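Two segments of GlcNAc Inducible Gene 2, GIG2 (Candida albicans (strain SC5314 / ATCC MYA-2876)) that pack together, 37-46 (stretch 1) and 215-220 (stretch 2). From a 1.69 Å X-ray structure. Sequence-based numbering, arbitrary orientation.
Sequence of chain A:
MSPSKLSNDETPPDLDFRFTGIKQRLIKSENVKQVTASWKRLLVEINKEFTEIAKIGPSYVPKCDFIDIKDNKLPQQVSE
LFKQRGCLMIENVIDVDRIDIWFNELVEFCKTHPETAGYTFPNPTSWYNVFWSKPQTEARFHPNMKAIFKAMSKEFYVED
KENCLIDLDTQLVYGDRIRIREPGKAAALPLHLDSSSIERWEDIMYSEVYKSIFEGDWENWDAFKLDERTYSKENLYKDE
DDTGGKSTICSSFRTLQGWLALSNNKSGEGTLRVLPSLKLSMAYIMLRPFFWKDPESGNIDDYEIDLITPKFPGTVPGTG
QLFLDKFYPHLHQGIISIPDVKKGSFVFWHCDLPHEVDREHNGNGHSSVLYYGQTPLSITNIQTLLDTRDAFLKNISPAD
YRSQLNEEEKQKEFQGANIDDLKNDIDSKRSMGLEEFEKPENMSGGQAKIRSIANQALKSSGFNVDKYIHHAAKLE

Stretch 1, residues 37-46: ASWKRLLVEI
Stretch 2 (215-220) EGDWEN

Residues 37-46 form an unbroken stretch of a longer α-helix, with phi/psi near -62/-42 and i to i+4 bonds such as Leu 42 N to Ser 38 O (2.9 Å). Against it lies 215-220, whose Gly 216 (phi/psi 94/21) is the first residue after a helix to leave helical phi/psi, in a Schellman motif; Asp 217 (-133/45) leads into the 3-10 segment 218-220. The register is set by Ser 38 CA and Gly 216 CA, 5.3 Å apart, and 324 Å² is buried over both sides.

Apolar packing centres on Trp 218, buried and pointing toward the helix (chi1 69°, p; chi2 -101°). Leu 42 (t, p) places CD1 3.9 Å from the centroid of the Trp 218 six-membered ring, 11° off its normal, a CH-pi contact over one face. Glu 45 meets the ring edge, its CG 4.1 Å from Trp 218 CH2, while its chain end leads away.

The indole is also polar: Trp 218 NE1 donates to Ser 38 O (2.8 Å, 142°), a carbonyl that also accepts the helical bond from Leu 42 N. A water donates to Ser 38 OG (2.9 Å; chi1 80°, p) and accepts from Trp 218 N (3.1 Å), bridging side chain to backbone.

Charge pairing uses Arg 41 (m, t, m, chi4 -87°) and Glu 219 (m, p, chi3 -15°). Arg 41 NE to Glu 219 OE2 is 2.7 Å (164°) and Arg 41 NH2 to Glu 219 OE1 is 2.9 Å (161°), a two-pronged salt bridge. Arg 41 NH2 also donates to Gly 216 O (3.2 Å, 144°), so the planar guanidinium serves both acceptors along its edge.

Glycine suits position 216 because a CB at these backbone angles would jam against the preceding carbonyl O. Within stretch 2, Asn 220 ND2 donates to Asp 217 OD1 (2.7 Å), linking the 3-10 segment back to the residue before it.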

# COMPACT_ATOMS: atom_id res chain seq x y z
N ALA A 37 -4.27 18.80 23.09
CA ALA A 37 -5.38 18.11 23.71
C ALA A 37 -5.72 16.83 22.97
O ALA A 37 -6.02 15.82 23.61
CB ALA A 37 -6.60 18.97 23.81
N SER A 38 -5.62 16.91 21.63
CA SER A 38 -6.02 15.79 20.76
C SER A 38 -5.07 14.58 20.95
O SER A 38 -5.51 13.43 20.84
CB SER A 38 -6.07 16.24 19.29
OG SER A 38 -4.78 16.27 18.68
N TRP A 39 -3.78 14.87 21.15
CA TRP A 39 -2.76 13.87 21.43
C TRP A 39 -3.01 13.13 22.72
O TRP A 39 -2.85 11.91 22.81
CB TRP A 39 -1.38 14.52 21.50
CG TRP A 39 -0.26 13.53 21.96
CD1 TRP A 39 0.25 13.38 23.23
CD2 TRP A 39 0.44 12.56 21.14
NE1 TRP A 39 1.25 12.42 23.24
CE2 TRP A 39 1.37 11.88 21.98
CE3 TRP A 39 0.36 12.18 19.80
CZ2 TRP A 39 2.21 10.88 21.50
CZ3 TRP A 39 1.25 11.21 19.33
CH2 TRP A 39 2.14 10.56 20.16
N LYS A 40 -3.45 13.87 23.74
CA LYS A 40 -3.86 13.24 24.98
C LYS A 40 -5.12 12.34 24.85
O LYS A 40 -5.12 11.22 25.35
CB LYS A 40 -4.06 14.35 25.99
CG LYS A 40 -2.72 14.94 26.36
CD LYS A 40 -2.89 16.15 27.24
CE LYS A 40 -1.54 16.79 27.43
NZ LYS A 40 -1.81 18.02 28.25
N ARG A 41 -6.16 12.82 24.20
CA ARG A 41 -7.34 11.99 23.85
C ARG A 41 -6.91 10.70 23.06
O ARG A 41 -7.45 9.62 23.28
CB ARG A 41 -8.33 12.72 22.98
CG ARG A 41 -8.92 14.00 23.55
CD ARG A 41 -10.24 14.37 22.84
NE ARG A 41 -10.02 14.64 21.41
CZ ARG A 41 -9.68 15.81 20.90
NH1 ARG A 41 -9.49 16.88 21.70
NH2 ARG A 41 -9.53 15.92 19.59
N LEU A 42 -6.00 10.88 22.13
CA LEU A 42 -5.53 9.80 21.27
C LEU A 42 -4.90 8.64 22.08
O LEU A 42 -5.26 7.48 21.89
CB LEU A 42 -4.54 10.31 20.24
CG LEU A 42 -3.88 9.23 19.37
CD1 LEU A 42 -4.96 8.53 18.50
CD2 LEU A 42 -2.82 9.83 18.51
N LEU A 43 -3.98 8.98 22.97
CA LEU A 43 -3.35 8.01 23.80
C LEU A 43 -4.30 7.25 24.68
O LEU A 43 -4.15 6.02 24.82
CB LEU A 43 -2.22 8.65 24.61
CG LEU A 43 -0.99 9.16 23.90
CD1 LEU A 43 0.04 9.57 24.94
CD2 LEU A 43 -0.34 8.20 22.90
N VAL A 44 -5.34 7.91 25.17
CA VAL A 44 -6.31 7.27 26.00
C VAL A 44 -7.05 6.23 25.14
O VAL A 44 -7.10 5.09 25.52
CB VAL A 44 -7.28 8.29 26.62
CG1 VAL A 44 -8.48 7.59 27.26
CG2 VAL A 44 -6.52 9.19 27.62
N GLU A 45 -7.46 6.62 23.93
CA GLU A 45 -8.17 5.72 22.98
C GLU A 45 -7.27 4.57 22.54
O GLU A 45 -7.77 3.42 22.40
CB GLU A 45 -8.71 6.42 21.73
CG GLU A 45 -9.86 7.38 22.03
CD GLU A 45 -10.92 6.75 22.93
OE1 GLU A 45 -11.56 5.78 22.46
OE2 GLU A 45 -11.04 7.16 24.12
N ILE A 46 -6.01 4.88 22.26
CA ILE A 46 -5.06 3.84 21.87
C ILE A 46 -4.98 2.75 22.97
O ILE A 46 -5.08 1.54 22.68
CB ILE A 46 -3.69 4.40 21.50
CG1 ILE A 46 -3.75 4.96 20.07
CG2 ILE A 46 -2.59 3.41 21.65
CD1 ILE A 46 -2.42 5.56 19.56
N GLU A 215 -4.64 19.61 12.65
CA GLU A 215 -5.50 20.67 13.22
C GLU A 215 -6.11 20.33 14.56
O GLU A 215 -6.82 21.16 15.10
CB GLU A 215 -6.63 20.95 12.26
CG GLU A 215 -6.16 21.69 11.04
CD GLU A 215 -7.30 21.98 10.09
OE1 GLU A 215 -8.32 21.27 10.15
OE2 GLU A 215 -7.12 22.91 9.26
N GLY A 216 -5.88 19.12 15.07
CA GLY A 216 -6.35 18.69 16.34
C GLY A 216 -7.65 17.96 16.30
O GLY A 216 -8.28 17.81 17.32
N ASP A 217 -8.01 17.41 15.14
CA ASP A 217 -9.28 16.76 14.92
C ASP A 217 -9.01 15.38 14.21
O ASP A 217 -9.72 15.04 13.29
CB ASP A 217 -10.10 17.69 13.98
CG ASP A 217 -11.52 17.27 13.76
OD1 ASP A 217 -12.14 16.57 14.61
OD2 ASP A 217 -12.09 17.66 12.69
N TRP A 218 -8.03 14.63 14.71
CA TRP A 218 -7.79 13.26 14.25
C TRP A 218 -9.03 12.42 14.16
O TRP A 218 -9.15 11.56 13.27
CB TRP A 218 -6.68 12.55 15.04
CG TRP A 218 -6.99 12.23 16.44
CD1 TRP A 218 -6.55 12.95 17.56
CD2 TRP A 218 -7.76 11.15 16.93
NE1 TRP A 218 -7.05 12.39 18.69
CE2 TRP A 218 -7.77 11.26 18.36
CE3 TRP A 218 -8.44 10.07 16.34
CZ2 TRP A 218 -8.42 10.37 19.16
CZ3 TRP A 218 -9.08 9.18 17.15
CH2 TRP A 218 -9.05 9.29 18.55
N GLU A 219 -10.02 12.65 15.02
CA GLU A 219 -11.19 11.82 15.05
C GLU A 219 -11.94 11.87 13.75
O GLU A 219 -12.67 10.92 13.42
CB GLU A 219 -12.16 12.24 16.17
CG GLU A 219 -11.69 11.90 17.56
CD GLU A 219 -10.85 13.02 18.22
OE1 GLU A 219 -10.36 13.99 17.54
OE2 GLU A 219 -10.68 12.86 19.46
N ASN A 220 -11.81 12.96 13.03
CA ASN A 220 -12.49 13.09 11.76
C ASN A 220 -11.62 12.79 10.51
O ASN A 220 -12.06 13.09 9.38
CB ASN A 220 -13.11 14.45 11.71
CG ASN A 220 -14.31 14.50 12.61
OD1 ASN A 220 -15.25 13.70 12.48
ND2 ASN A 220 -14.27 15.36 13.53
O HOH W 1 -5.34 15.53 15.96
O HOH W 2 -8.43 19.37 20.35